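PDB 6MPR: malonate decarboxylase subunit alpha from Acinetobacter baumannii ATCC 17978, which probably serves as the acyl-carrier-protein transferase subunit of malonate decarboxylase, loading malonate onto the carrier protein in exchange for acetate. Local coordinates for residues Ile231-Thr236 / Gln559-Phe564; Pro302-Ile307 / Leu325-Tyr330; Asn67-Ala72 / Ser177-Pro182; Arg237-Ile242 / Lys545-Leu550. One frame throughout, in Å; residues are numbered along the deposited sequence. Where two conformers were deposited one is given.

Interaction 1: residues Ile231-Thr236 / Gln559-Phe564; sequences IEPLFT and QPPAKF
Thr236 lays its methyl group on one face of the Phe564 ring, and this is the tight part of the contact. CG2 stands 3.7 Å from the centroid of the Phe564 ring and only 17° off the ring normal, which meets the geometry of a CH-pi contact. The branch gets there because it is anti to the backbone N (OG1 at chi1 -56°), while OG1 turns off to bond Glu324. The carbonyl O of Thr236 also reaches the ring, 3.5 Å from Phe564 CZ. On the opposite face the ring is backed by CG of the preceding Lys563, 3.9 Å above the plane. A backbone bond of 2.8 Å from Phe564 N to Pro561 O closes the turn that presents it. Pro233 adds a separate apolar part, its CB 3.9 Å from Pro561 CG and its CG 4.0 Å from Phe564 CE2. The solvent side is the exposed Lys563, whose CB and CD rest against Pro233 CG; NZ of Lys563 lies 6.0 Å from Glu232 OE1, too far for those charged atoms to be in contact. Both segments are loops, one leading from strand 221-224 to helix 244-261, the other following helix 547-553, whose Ile547 touches Phe564 and Pro560.

Interaction 2: residues Pro302-Ile307 / Leu325-Tyr330; sequences PHPTLI and LGMEKY
Pro302 and Met327 bring the two backbones closest, with CA atoms 6.8 Å apart, and the chains then diverge to 9.0 Å between the CA atoms of Ile307 and Tyr330. No hydrogen bond crosses, so side-chain packing carries the contact, and Met327 does most of it. Its chain is curled, bent at both chi2 (-73°) and chi3 (-74°), which turns SD and then CE back over the turn of 302-307. CE thereby comes 3.4 Å from the carbonyl O of Pro302. Met327 CG approaches the same Pro302 O, also at 3.4 Å. Pro304 sits across the middle of the chain, its CG 3.9 Å from Met327 CG. Further out Ile307 comes at the sulfur tip to tip, CD1 lying 3.7 Å from Met327 SD. Ile307 has a second partner in Tyr330, past which it runs in the opposite direction. Its CG1 is 4.2 Å from the centroid of the Tyr330 ring and 23° off the normal, a CH-pi contact over the face, while CG2 lies 3.8 Å from Tyr330 OH. That hydroxyl is bonded to Glu311, which fixes the far end of the ring. All the touching residues are buried. The 302-307 turn follows strand 297-299 of the mixed sheet and runs into helix 307-311, while Met327 immediately precedes helix 328-332. Helix 547-553 closes in from elsewhere in the chain, with Leu550 on Pro304 and Trp553 on Ile307, and Glu278 of helix 272-287 bonds His303 and Thr305.

Interaction 3: residues Asn67-Ala72 / Ser177-Pro182; sequences NNQKQA and STEDSP
Glu179 grips two consecutive backbone amides of the 67-72 loop through its carboxylate: Lys70 N donates to OE2 at 2.8 Å, and Gln69 N to OE1 at 3.0 Å. Both oxygens use their syn lone pairs, and N-H...O angles of 153° and 154° show a two-pronged clamp with neither prong strongly bent. A reciprocal hold comes from Lys70, bent at chi3 (75°), which turns CE; NZ beyond it donates to Ser177 O at 2.7 Å and to Ser181 OG at 2.9 Å, a hydroxyl also hydrogen-bonded to Glu65. Glu179 follows Thr178 in a type II' beta turn from Thr178 to Ser181, closed by Ser181 N to Thr178 O and leading into helix 181-189. The partner loop joins strand 61-64 of the parallel sheet to helix 73-79, and Lys70 NZ also bonds Ala162 O in the adjacent strand 158-163. Arg350 forms salt bridges with Glu179 OE1 and Asp180 OD1, tying the two acids together. A water accepts a weak bond from Asn68 N and donates to Asp180 OD2 at 2.6 Å, an oxygen that Tyr147 OH also bonds. CB of Gln69 and CB of Lys70 flank Glu179 OE2, and carbon meets carbon where Lys70 CD lies 4.2 Å from Ser177 CB.

Interaction 4: residues Arg237-Ile242 / Lys545-Leu550; sequences RDPKHI and KNIADL
Asp238 OD1, lying against CG1 of Ile547, is gripped by two donors. In an Asx turn it accepts from Lys240 N at 2.9 Å (N-H...O 163°), the amide arriving from above the carboxylate plane, and it also takes a 2.7 Å bond from a water. That water in turn accepts from Ile547 N at 2.9 Å, so an amide in the first turn of helix 547-553 is joined to the Asx turn by one bridge. The side chains of Asp238 and Ile547 cross at about a right angle. Beside them Pro239, the first residue of a short 3-10 segment, wedges against the helix start: CG meets Leu550 CD1 tip to tip at 3.7 Å, and CB sits 3.6 Å from Asn546 N. Lys545 O makes a CA-H...O contact with Lys240 CA at 3.3 Å, and Arg539 bonds this oxygen as well as Pro239 O and Ile242 O, linking both segments. Asn546 is the N-cap, its OD1 accepting from Asp549 N at 2.7 Å nearly along the C=O axis. Asp549 answers one residue before the cap, OD2 taking Lys545 N on its anti lone pair at 3.0 Å and 166°.

In the fold
Interaction 3 lies at the end of strand 61-64 of the parallel sheet and closes along the chain before the others open. Interactions 2 and 4 both fall within the span between the two segments of interaction 1, and 2 also within that of 4. These three cluster beside the mixed sheet, centres 10 to 13 Å apart, and touch one another. Interactions 1 and 4 share the run 231-242, from strand 221-224 of the first sheet towards helix 244-261. Phe235 and Leu234 connect interaction 1 to Asn68 and Gln69 of interaction 3, 16 Å away between centres; interactions 3 and 4 are about 27 Å apart between centres, nearest atoms about 10 Å. Segments 545-550 and 559-564 thus pack on the run joining the sheets.

Interaction 1: residues Ile231-Thr236 / Gln559-Phe564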
loop_
_atom_site.group_PDB
_atom_site.type_symbol
_atom_site.label_atom_id
_atom_site.label_comp_id
_atom_site.label_asym_id
_atom_site.label_seq_id
_atom_site.Cartn_x
_atom_site.Cartn_y
_atom_site.Cartn_z
ATOM N N ILE A 231 -4.348 -0.552 -26.197
ATOM C CA ILE A 231 -4.143 0.502 -25.205
ATOM C C ILE A 231 -4.463 1.842 -25.860
ATOM O O ILE A 231 -4.069 2.093 -27.000
ATOM C CB ILE A 231 -2.707 0.460 -24.634
ATOM C CG1 ILE A 231 -2.501 1.597 -23.637
ATOM C CG2 ILE A 231 -1.651 0.493 -25.738
ATOM C CD1 ILE A 231 -1.211 1.454 -22.838
ATOM N N GLU A 232 -5.210 2.713 -25.114
ATOM C CA GLU A 232 -5.637 4.064 -25.492
ATOM C C GLU A 232 -4.808 5.126 -24.792
ATOM O O GLU A 232 -4.301 4.902 -23.696
ATOM C CB GLU A 232 -7.095 4.320 -25.094
ATOM C CG GLU A 232 -8.118 3.389 -25.594
ATOM C CD GLU A 232 -9.497 3.907 -25.230
ATOM O OE1 GLU A 232 -9.928 4.908 -25.841
ATOM O OE2 GLU A 232 -10.120 3.347 -24.310
ATOM N N PRO A 233 -4.710 6.341 -25.367
ATOM C CA PRO A 233 -4.086 7.451 -24.639
ATOM C C PRO A 233 -5.045 8.052 -23.632
ATOM O O PRO A 233 -5.811 8.965 -23.962
ATOM C CB PRO A 233 -3.738 8.456 -25.752
ATOM C CG PRO A 233 -4.757 8.196 -26.811
ATOM C CD PRO A 233 -5.049 6.709 -26.754
ATOM N N LEU A 234 -5.004 7.570 -22.399
ATOM C CA LEU A 234 -5.933 8.010 -21.371
ATOM C C LEU A 234 -5.371 9.108 -20.476
ATOM O O LEU A 234 -6.107 9.622 -19.623
ATOM C CB LEU A 234 -6.352 6.814 -20.511
ATOM C CG LEU A 234 -7.021 5.666 -21.277
ATOM C CD1 LEU A 234 -7.251 4.485 -20.346
ATOM C CD2 LEU A 234 -8.336 6.124 -21.915
ATOM N N PHE A 235 -4.099 9.492 -20.648
ATOM C CA PHE A 235 -3.450 10.442 -19.748
ATOM C C PHE A 235 -2.940 11.659 -20.504
ATOM O O PHE A 235 -1.985 12.322 -20.085
ATOM C CB PHE A 235 -2.349 9.742 -18.945
ATOM C CG PHE A 235 -2.917 8.792 -17.932
ATOM C CD1 PHE A 235 -3.250 7.499 -18.290
ATOM C CD2 PHE A 235 -3.232 9.233 -16.656
ATOM C CE1 PHE A 235 -3.819 6.645 -17.370
ATOM C CE2 PHE A 235 -3.817 8.385 -15.737
ATOM C CZ PHE A 235 -4.110 7.086 -16.098
ATOM N N THR A 236 -3.616 11.977 -21.605
ATOM C CA THR A 236 -3.307 13.123 -22.441
ATOM C C THR A 236 -4.523 14.034 -22.483
ATOM O O THR A 236 -5.638 13.580 -22.774
ATOM C CB THR A 236 -2.912 12.676 -23.856
ATOM O OG1 THR A 236 -1.813 11.761 -23.768
ATOM C CG2 THR A 236 -2.520 13.871 -24.719
ATOM N N GLN A 559 5.558 12.114 -29.643
ATOM C CA GLN A 559 4.956 11.708 -30.914
ATOM C C GLN A 559 3.477 11.448 -30.663
ATOM O O GLN A 559 3.102 10.342 -30.250
ATOM C CB GLN A 559 5.643 10.468 -31.471
ATOM C CG GLN A 559 7.155 10.579 -31.520
ATOM C CD GLN A 559 7.821 9.291 -31.979
ATOM O OE1 GLN A 559 8.067 9.103 -33.172
ATOM N NE2 GLN A 559 8.116 8.397 -31.030
ATOM N N PRO A 560 2.610 12.437 -30.884
ATOM C CA PRO A 560 1.194 12.303 -30.502
ATOM C C PRO A 560 0.538 11.137 -31.214
ATOM O O PRO A 560 0.744 10.933 -32.424
ATOM C CB PRO A 560 0.574 13.635 -30.951
ATOM C CG PRO A 560 1.728 14.580 -31.057
ATOM C CD PRO A 560 2.926 13.771 -31.421
ATOM N N PRO A 561 -0.253 10.345 -30.498
ATOM C CA PRO A 561 -0.997 9.259 -31.147
ATOM C C PRO A 561 -2.134 9.801 -32.010
ATOM O O PRO A 561 -2.439 10.996 -32.023
ATOM C CB PRO A 561 -1.520 8.431 -29.967
ATOM C CG PRO A 561 -1.568 9.379 -28.819
ATOM C CD PRO A 561 -0.436 10.356 -29.032
ATOM N N ALA A 562 -2.773 8.880 -32.736
ATOM C CA ALA A 562 -3.823 9.246 -33.692
ATOM C C ALA A 562 -4.923 10.108 -33.073
ATOM O O ALA A 562 -5.507 10.957 -33.757
ATOM C CB ALA A 562 -4.430 7.982 -34.299
ATOM N N LYS A 563 -5.228 9.905 -31.791
ATOM C CA LYS A 563 -6.270 10.702 -31.151
ATOM C C LYS A 563 -5.913 12.187 -31.131
ATOM O O LYS A 563 -6.804 13.038 -31.186
ATOM C CB LYS A 563 -6.515 10.188 -29.728
ATOM C CG LYS A 563 -7.696 10.810 -29.030
ATOM C CD LYS A 563 -7.952 10.165 -27.689
ATOM C CE LYS A 563 -9.157 10.788 -27.001
ATOM N NZ LYS A 563 -10.409 10.587 -27.777
ATOM N N PHE A 564 -4.621 12.517 -31.068
ATOM C CA PHE A 564 -4.179 13.898 -30.894
ATOM C C PHE A 564 -3.316 14.411 -32.040
ATOM O O PHE A 564 -2.784 15.526 -31.942
ATOM C CB PHE A 564 -3.429 14.036 -29.562
ATOM C CG PHE A 564 -4.276 13.697 -28.378
ATOM C CD1 PHE A 564 -5.255 14.576 -27.944
ATOM C CD2 PHE A 564 -4.136 12.483 -27.733
ATOM C CE1 PHE A 564 -6.051 14.267 -26.872
ATOM C CE2 PHE A 564 -4.944 12.163 -26.665
ATOM C CZ PHE A 564 -5.899 13.053 -26.231
#

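Interaction 2: residues Pro302-Ile307 / Leu325-Tyr330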
loop_
_atom_site.group_PDB
_atom_site.type_symbol
_atom_site.label_atom_id
_atom_site.label_comp_id
_atom_site.label_asym_id
_atom_site.label_seq_id
_atom_site.Cartn_x
_atom_site.Cartn_y
_atom_site.Cartn_z
ATOM N N PRO A 302 3.227 9.739 -17.484
ATOM C CA PRO A 302 3.944 10.811 -18.213
ATOM C C PRO A 302 3.004 11.710 -19.017
ATOM O O PRO A 302 2.847 11.595 -20.242
ATOM C CB PRO A 302 4.897 10.026 -19.122
ATOM C CG PRO A 302 4.840 8.599 -18.664
ATOM C CD PRO A 302 3.474 8.432 -18.112
ATOM N N HIS A 303 2.339 12.621 -18.309
ATOM C CA HIS A 303 1.410 13.538 -18.959
ATOM C C HIS A 303 2.176 14.364 -19.985
ATOM O O HIS A 303 3.188 14.989 -19.626
ATOM C CB HIS A 303 0.786 14.497 -17.941
ATOM C CG HIS A 303 -0.169 13.859 -16.978
ATOM N ND1 HIS A 303 -0.941 14.603 -16.106
ATOM C CD2 HIS A 303 -0.472 12.560 -16.740
ATOM C CE1 HIS A 303 -1.682 13.785 -15.375
ATOM N NE2 HIS A 303 -1.419 12.543 -15.742
ATOM N N PRO A 304 1.752 14.394 -21.257
ATOM C CA PRO A 304 2.381 15.341 -22.183
ATOM C C PRO A 304 2.259 16.767 -21.696
ATOM O O PRO A 304 3.145 17.588 -21.973
ATOM C CB PRO A 304 1.615 15.115 -23.502
ATOM C CG PRO A 304 1.129 13.691 -23.385
ATOM C CD PRO A 304 0.709 13.603 -21.929
ATOM N N THR A 305 1.203 17.086 -20.942
ATOM C CA THR A 305 1.068 18.455 -20.457
ATOM C C THR A 305 2.067 18.794 -19.360
ATOM O O THR A 305 2.175 19.971 -18.996
ATOM C CB THR A 305 -0.351 18.722 -19.951
ATOM O OG1 THR A 305 -0.709 17.771 -18.939
ATOM C CG2 THR A 305 -1.341 18.659 -21.096
ATOM N N LEU A 306 2.804 17.805 -18.829
ATOM C CA LEU A 306 3.894 18.083 -17.900
ATOM C C LEU A 306 5.211 18.411 -18.600
ATOM O O LEU A 306 6.167 18.810 -17.929
ATOM C CB LEU A 306 4.104 16.886 -16.944
ATOM C CG LEU A 306 4.847 17.146 -15.631
ATOM C CD1 LEU A 306 4.014 18.067 -14.741
ATOM C CD2 LEU A 306 5.137 15.818 -14.917
ATOM N N ILE A 307 5.290 18.271 -19.925
ATOM C CA ILE A 307 6.563 18.493 -20.620
ATOM C C ILE A 307 7.161 19.873 -20.331
ATOM O O ILE A 307 8.355 19.944 -20.006
ATOM C CB ILE A 307 6.409 18.204 -22.117
ATOM C CG1 ILE A 307 6.188 16.692 -22.334
ATOM C CG2 ILE A 307 7.635 18.682 -22.897
ATOM C CD1 ILE A 307 5.927 16.308 -23.775
ATOM N N LEU A 325 0.961 6.870 -24.351
ATOM C CA LEU A 325 1.286 6.652 -25.754
ATOM C C LEU A 325 1.914 7.899 -26.365
ATOM O O LEU A 325 1.460 9.027 -26.140
ATOM C CB LEU A 325 0.033 6.264 -26.539
ATOM C CG LEU A 325 -0.666 4.969 -26.136
ATOM C CD1 LEU A 325 -1.743 4.695 -27.159
ATOM C CD2 LEU A 325 0.331 3.808 -26.047
ATOM N N GLY A 326 2.965 7.685 -27.154
ATOM C CA GLY A 326 3.708 8.782 -27.742
ATOM C C GLY A 326 4.766 9.403 -26.858
ATOM O O GLY A 326 5.551 10.219 -27.350
ATOM N N MET A 327 4.814 9.059 -25.563
ATOM C CA MET A 327 5.768 9.654 -24.640
ATOM C C MET A 327 6.972 8.762 -24.376
ATOM O O MET A 327 7.875 9.167 -23.637
ATOM C CB MET A 327 5.077 9.983 -23.304
ATOM C CG MET A 327 4.131 11.176 -23.403
ATOM S SD MET A 327 5.007 12.742 -23.531
ATOM C CE MET A 327 5.556 12.869 -21.829
ATOM N N GLU A 328 7.013 7.557 -24.953
ATOM C CA GLU A 328 8.050 6.606 -24.560
ATOM C C GLU A 328 9.450 7.115 -24.895
ATOM O O GLU A 328 10.387 6.930 -24.109
ATOM C CB GLU A 328 7.794 5.260 -25.229
ATOM C CG GLU A 328 6.428 4.672 -24.913
ATOM C CD GLU A 328 5.306 5.186 -25.828
ATOM O OE1 GLU A 328 5.563 6.040 -26.716
ATOM O OE2 GLU A 328 4.155 4.727 -25.646
ATOM N N LYS A 329 9.623 7.746 -26.057
ATOM C CA LYS A 329 10.957 8.201 -26.443
ATOM C C LYS A 329 11.388 9.426 -25.638
ATOM O O LYS A 329 12.572 9.576 -25.321
ATOM C CB LYS A 329 10.994 8.495 -27.943
ATOM N N TYR A 330 10.442 10.317 -25.314
ATOM C CA TYR A 330 10.724 11.433 -24.415
ATOM C C TYR A 330 11.143 10.927 -23.044
ATOM O O TYR A 330 12.161 11.357 -22.484
ATOM C CB TYR A 330 9.481 12.318 -24.292
ATOM C CG TYR A 330 9.639 13.489 -23.347
ATOM C CD1 TYR A 330 10.327 14.622 -23.745
ATOM C CD2 TYR A 330 9.091 13.460 -22.064
ATOM C CE1 TYR A 330 10.469 15.696 -22.892
ATOM C CE2 TYR A 330 9.235 14.525 -21.204
ATOM C CZ TYR A 330 9.926 15.645 -21.621
ATOM O OH TYR A 330 10.063 16.727 -20.786
#

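Interaction 3: residues Asn67-Ala72 / Ser177-Pro182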
loop_
_atom_site.group_PDB
_atom_site.type_symbol
_atom_site.label_atom_id
_atom_site.label_comp_id
_atom_site.label_asym_id
_atom_site.label_seq_id
_atom_site.Cartn_x
_atom_site.Cartn_y
_atom_site.Cartn_z
ATOM N N ASN A 67 -6.044 -3.969 -16.976
ATOM C CA ASN A 67 -5.315 -2.849 -16.391
ATOM C C ASN A 67 -6.055 -1.559 -16.713
ATOM O O ASN A 67 -6.932 -1.522 -17.578
ATOM C CB ASN A 67 -3.892 -2.713 -16.948
ATOM C CG ASN A 67 -3.034 -3.942 -16.758
ATOM O OD1 ASN A 67 -2.485 -4.171 -15.681
ATOM N ND2 ASN A 67 -2.844 -4.697 -17.832
ATOM N N ASN A 68 -5.664 -0.469 -16.059
ATOM C CA ASN A 68 -6.292 0.797 -16.409
ATOM C C ASN A 68 -6.030 1.162 -17.866
ATOM O O ASN A 68 -6.924 1.689 -18.544
ATOM C CB ASN A 68 -5.830 1.927 -15.499
ATOM C CG ASN A 68 -6.557 3.238 -15.806
ATOM O OD1 ASN A 68 -7.689 3.454 -15.360
ATOM N ND2 ASN A 68 -5.927 4.095 -16.599
ATOM N N GLN A 69 -4.832 0.870 -18.379
ATOM C CA GLN A 69 -4.479 1.193 -19.759
ATOM C C GLN A 69 -4.297 -0.069 -20.598
ATOM O O GLN A 69 -5.108 -0.341 -21.486
ATOM C CB GLN A 69 -3.217 2.064 -19.773
ATOM C CG GLN A 69 -3.354 3.353 -18.965
ATOM C CD GLN A 69 -2.006 3.886 -18.508
ATOM O OE1 GLN A 69 -1.591 3.648 -17.371
ATOM N NE2 GLN A 69 -1.324 4.607 -19.379
ATOM N N LYS A 70 -3.254 -0.859 -20.337
ATOM C CA LYS A 70 -2.984 -2.066 -21.122
ATOM C C LYS A 70 -4.106 -3.086 -20.971
ATOM O O LYS A 70 -4.513 -3.399 -19.851
ATOM C CB LYS A 70 -1.657 -2.682 -20.662
ATOM C CG LYS A 70 -1.400 -4.091 -21.165
ATOM C CD LYS A 70 -0.008 -4.551 -20.736
ATOM C CE LYS A 70 0.041 -4.912 -19.265
ATOM N NZ LYS A 70 1.427 -5.286 -18.806
ATOM N N GLN A 71 -4.589 -3.620 -22.099
ATOM C CA GLN A 71 -5.630 -4.646 -22.118
ATOM C C GLN A 71 -5.095 -5.901 -22.788
ATOM O O GLN A 71 -4.586 -5.844 -23.918
ATOM C CB GLN A 71 -6.904 -4.211 -22.871
ATOM C CG GLN A 71 -7.474 -2.844 -22.471
ATOM C CD GLN A 71 -7.888 -2.817 -21.016
ATOM O OE1 GLN A 71 -8.524 -3.764 -20.520
ATOM N NE2 GLN A 71 -7.517 -1.750 -20.313
ATOM N N ALA A 72 -5.239 -7.034 -22.108
ATOM C CA ALA A 72 -4.955 -8.325 -22.728
ATOM C C ALA A 72 -6.148 -8.693 -23.614
ATOM O O ALA A 72 -6.925 -9.614 -23.341
ATOM C CB ALA A 72 -4.693 -9.375 -21.661
ATOM N N SER A 177 4.613 -0.428 -20.045
ATOM C CA SER A 177 3.252 -0.787 -19.670
ATOM C C SER A 177 3.206 -1.923 -18.656
ATOM O O SER A 177 2.259 -2.722 -18.659
ATOM C CB SER A 177 2.435 -1.129 -20.917
ATOM O OG SER A 177 2.287 0.032 -21.692
ATOM N N THR A 178 4.223 -2.014 -17.796
ATOM C CA THR A 178 4.223 -2.988 -16.711
ATOM C C THR A 178 2.953 -2.870 -15.864
ATOM O O THR A 178 2.274 -3.870 -15.604
ATOM C CB THR A 178 5.486 -2.803 -15.868
ATOM O OG1 THR A 178 6.645 -3.160 -16.655
ATOM C CG2 THR A 178 5.437 -3.685 -14.635
ATOM N N GLU A 179 2.596 -1.643 -15.456
ATOM C CA GLU A 179 1.329 -1.378 -14.771
ATOM C C GLU A 179 1.056 -2.337 -13.614
ATOM O O GLU A 179 1.878 -2.440 -12.689
ATOM C CB GLU A 179 0.153 -1.415 -15.771
ATOM C CG GLU A 179 0.130 -0.185 -16.727
ATOM C CD GLU A 179 -1.111 -0.146 -17.630
ATOM O OE1 GLU A 179 -2.244 0.039 -17.115
ATOM O OE2 GLU A 179 -0.950 -0.305 -18.860
ATOM N N ASP A 180 -0.106 -3.023 -13.653
ATOM C CA ASP A 180 -0.539 -3.912 -12.575
ATOM C C ASP A 180 0.089 -5.294 -12.642
ATOM O O ASP A 180 -0.042 -6.052 -11.675
ATOM C CB ASP A 180 -2.066 -4.158 -12.570
ATOM C CG ASP A 180 -2.909 -2.918 -12.902
ATOM O OD1 ASP A 180 -2.527 -2.102 -13.757
ATOM O OD2 ASP A 180 -4.020 -2.812 -12.341
ATOM N N SER A 181 0.734 -5.659 -13.747
ATOM C CA SER A 181 1.001 -7.080 -13.987
ATOM C C SER A 181 1.771 -7.767 -12.862
ATOM O O SER A 181 1.373 -8.878 -12.466
ATOM C CB SER A 181 1.704 -7.233 -15.346
ATOM O OG SER A 181 0.826 -6.808 -16.371
ATOM N N PRO A 182 2.844 -7.199 -12.297
ATOM C CA PRO A 182 3.557 -7.937 -11.237
ATOM C C PRO A 182 2.694 -8.187 -10.010
ATOM O O PRO A 182 2.811 -9.242 -9.379
ATOM C CB PRO A 182 4.751 -7.029 -10.914
ATOM C CG PRO A 182 4.893 -6.124 -12.096
ATOM C CD PRO A 182 3.482 -5.894 -12.558
HETATM O O HOH W 1 -5.364 -0.755 -13.235
#

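Interaction 4: residues Arg237-Ile242 / Lys545-Leu550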
loop_
_atom_site.group_PDB
_atom_site.type_symbol
_atom_site.label_atom_id
_atom_site.label_comp_id
_atom_site.label_asym_id
_atom_site.label_seq_id
_atom_site.Cartn_x
_atom_site.Cartn_y
_atom_site.Cartn_z
ATOM N N ARG A 237 -4.325 15.303 -22.145
ATOM C CA ARG A 237 -5.352 16.317 -22.331
ATOM C C ARG A 237 -4.852 17.319 -23.358
ATOM O O ARG A 237 -3.741 17.843 -23.227
ATOM C CB ARG A 237 -5.702 17.008 -21.012
ATOM C CG ARG A 237 -6.475 16.106 -20.043
ATOM C CD ARG A 237 -7.857 15.751 -20.604
ATOM N NE ARG A 237 -8.583 14.816 -19.743
ATOM C CZ ARG A 237 -8.449 13.496 -19.808
ATOM N NH1 ARG A 237 -7.615 12.967 -20.696
ATOM N NH2 ARG A 237 -9.149 12.705 -18.997
ATOM N N ASP A 238 -5.651 17.554 -24.386
ATOM C CA ASP A 238 -5.285 18.502 -25.440
ATOM C C ASP A 238 -5.319 19.925 -24.899
ATOM O O ASP A 238 -6.404 20.423 -24.570
ATOM C CB ASP A 238 -6.253 18.372 -26.613
ATOM C CG ASP A 238 -5.801 19.147 -27.846
ATOM O OD1 ASP A 238 -5.117 20.186 -27.714
ATOM O OD2 ASP A 238 -6.137 18.714 -28.959
ATOM N N PRO A 239 -4.178 20.625 -24.823
ATOM C CA PRO A 239 -4.185 22.005 -24.323
ATOM C C PRO A 239 -5.157 22.932 -25.047
ATOM O O PRO A 239 -5.579 23.933 -24.468
ATOM C CB PRO A 239 -2.733 22.457 -24.539
ATOM C CG PRO A 239 -1.944 21.186 -24.499
ATOM C CD PRO A 239 -2.819 20.167 -25.154
ATOM N N LYS A 240 -5.520 22.633 -26.299
ATOM C CA LYS A 240 -6.392 23.552 -27.028
ATOM C C LYS A 240 -7.773 23.659 -26.395
ATOM O O LYS A 240 -8.455 24.672 -26.600
ATOM C CB LYS A 240 -6.533 23.135 -28.494
ATOM C CG LYS A 240 -7.536 22.011 -28.719
ATOM C CD LYS A 240 -7.844 21.795 -30.200
ATOM C CE LYS A 240 -8.642 20.511 -30.393
ATOM N NZ LYS A 240 -9.188 20.333 -31.767
ATOM N N HIS A 241 -8.187 22.655 -25.620
ATOM C CA HIS A 241 -9.492 22.625 -24.968
ATOM C C HIS A 241 -9.478 23.195 -23.555
ATOM O O HIS A 241 -10.532 23.232 -22.912
ATOM C CB HIS A 241 -10.025 21.191 -24.930
ATOM C CG HIS A 241 -10.440 20.672 -26.269
ATOM N ND1 HIS A 241 -10.126 19.402 -26.704
ATOM C CD2 HIS A 241 -11.144 21.250 -27.269
ATOM C CE1 HIS A 241 -10.621 19.221 -27.915
ATOM N NE2 HIS A 241 -11.243 20.329 -28.281
ATOM N N ILE A 242 -8.321 23.628 -23.049
ATOM C CA ILE A 242 -8.280 24.298 -21.755
ATOM C C ILE A 242 -8.893 25.689 -21.885
ATOM O O ILE A 242 -8.577 26.444 -22.814
ATOM C CB ILE A 242 -6.836 24.365 -21.228
ATOM C CG1 ILE A 242 -6.254 22.960 -21.035
ATOM C CG2 ILE A 242 -6.791 25.131 -19.918
ATOM C CD1 ILE A 242 -4.738 22.939 -20.785
ATOM N N LYS A 545 -0.214 25.953 -25.874
ATOM C CA LYS A 545 -1.601 26.204 -26.255
ATOM C C LYS A 545 -2.248 25.040 -26.994
ATOM O O LYS A 545 -3.475 25.032 -27.158
ATOM C CB LYS A 545 -1.680 27.454 -27.143
ATOM C CG LYS A 545 -1.776 28.775 -26.395
ATOM C CD LYS A 545 -0.513 29.067 -25.618
ATOM C CE LYS A 545 -0.481 30.511 -25.139
ATOM N NZ LYS A 545 0.817 30.813 -24.480
ATOM N N ASN A 546 -1.467 24.075 -27.460
ATOM C CA ASN A 546 -2.000 22.993 -28.278
ATOM C C ASN A 546 -0.986 21.860 -28.272
ATOM O O ASN A 546 0.098 21.975 -27.690
ATOM C CB ASN A 546 -2.317 23.476 -29.700
ATOM C CG ASN A 546 -1.136 24.182 -30.359
ATOM O OD1 ASN A 546 0.016 23.756 -30.235
ATOM N ND2 ASN A 546 -1.420 25.272 -31.062
ATOM N N ILE A 547 -1.343 20.766 -28.948
ATOM C CA ILE A 547 -0.476 19.590 -29.005
ATOM C C ILE A 547 0.827 19.910 -29.734
ATOM O O ILE A 547 1.913 19.508 -29.296
ATOM C CB ILE A 547 -1.227 18.418 -29.673
ATOM C CG1 ILE A 547 -2.328 17.861 -28.756
ATOM C CG2 ILE A 547 -0.263 17.340 -30.133
ATOM C CD1 ILE A 547 -1.828 16.987 -27.625
ATOM N N ALA A 548 0.740 20.607 -30.873
ATOM C CA ALA A 548 1.949 20.994 -31.599
ATOM C C ALA A 548 2.931 21.708 -30.679
ATOM O O ALA A 548 4.147 21.513 -30.777
ATOM C CB ALA A 548 1.593 21.887 -32.791
ATOM N N ASP A 549 2.413 22.522 -29.757
ATOM C CA ASP A 549 3.277 23.229 -28.820
ATOM C C ASP A 549 3.986 22.257 -27.884
ATOM O O ASP A 549 5.159 22.465 -27.533
ATOM C CB ASP A 549 2.456 24.239 -28.022
ATOM C CG ASP A 549 2.278 25.558 -28.752
ATOM O OD1 ASP A 549 2.794 25.702 -29.881
ATOM O OD2 ASP A 549 1.615 26.447 -28.187
ATOM N N LEU A 550 3.299 21.182 -27.481
ATOM C CA LEU A 550 3.942 20.172 -26.651
ATOM C C LEU A 550 5.037 19.453 -27.427
ATOM O O LEU A 550 6.106 19.163 -26.876
ATOM C CB LEU A 550 2.909 19.174 -26.122
ATOM C CG LEU A 550 1.894 19.767 -25.126
ATOM C CD1 LEU A 550 0.869 18.743 -24.708
ATOM C CD2 LEU A 550 2.614 20.336 -23.912
HETATM O O HOH W 2 -3.968 20.722 -30.154
#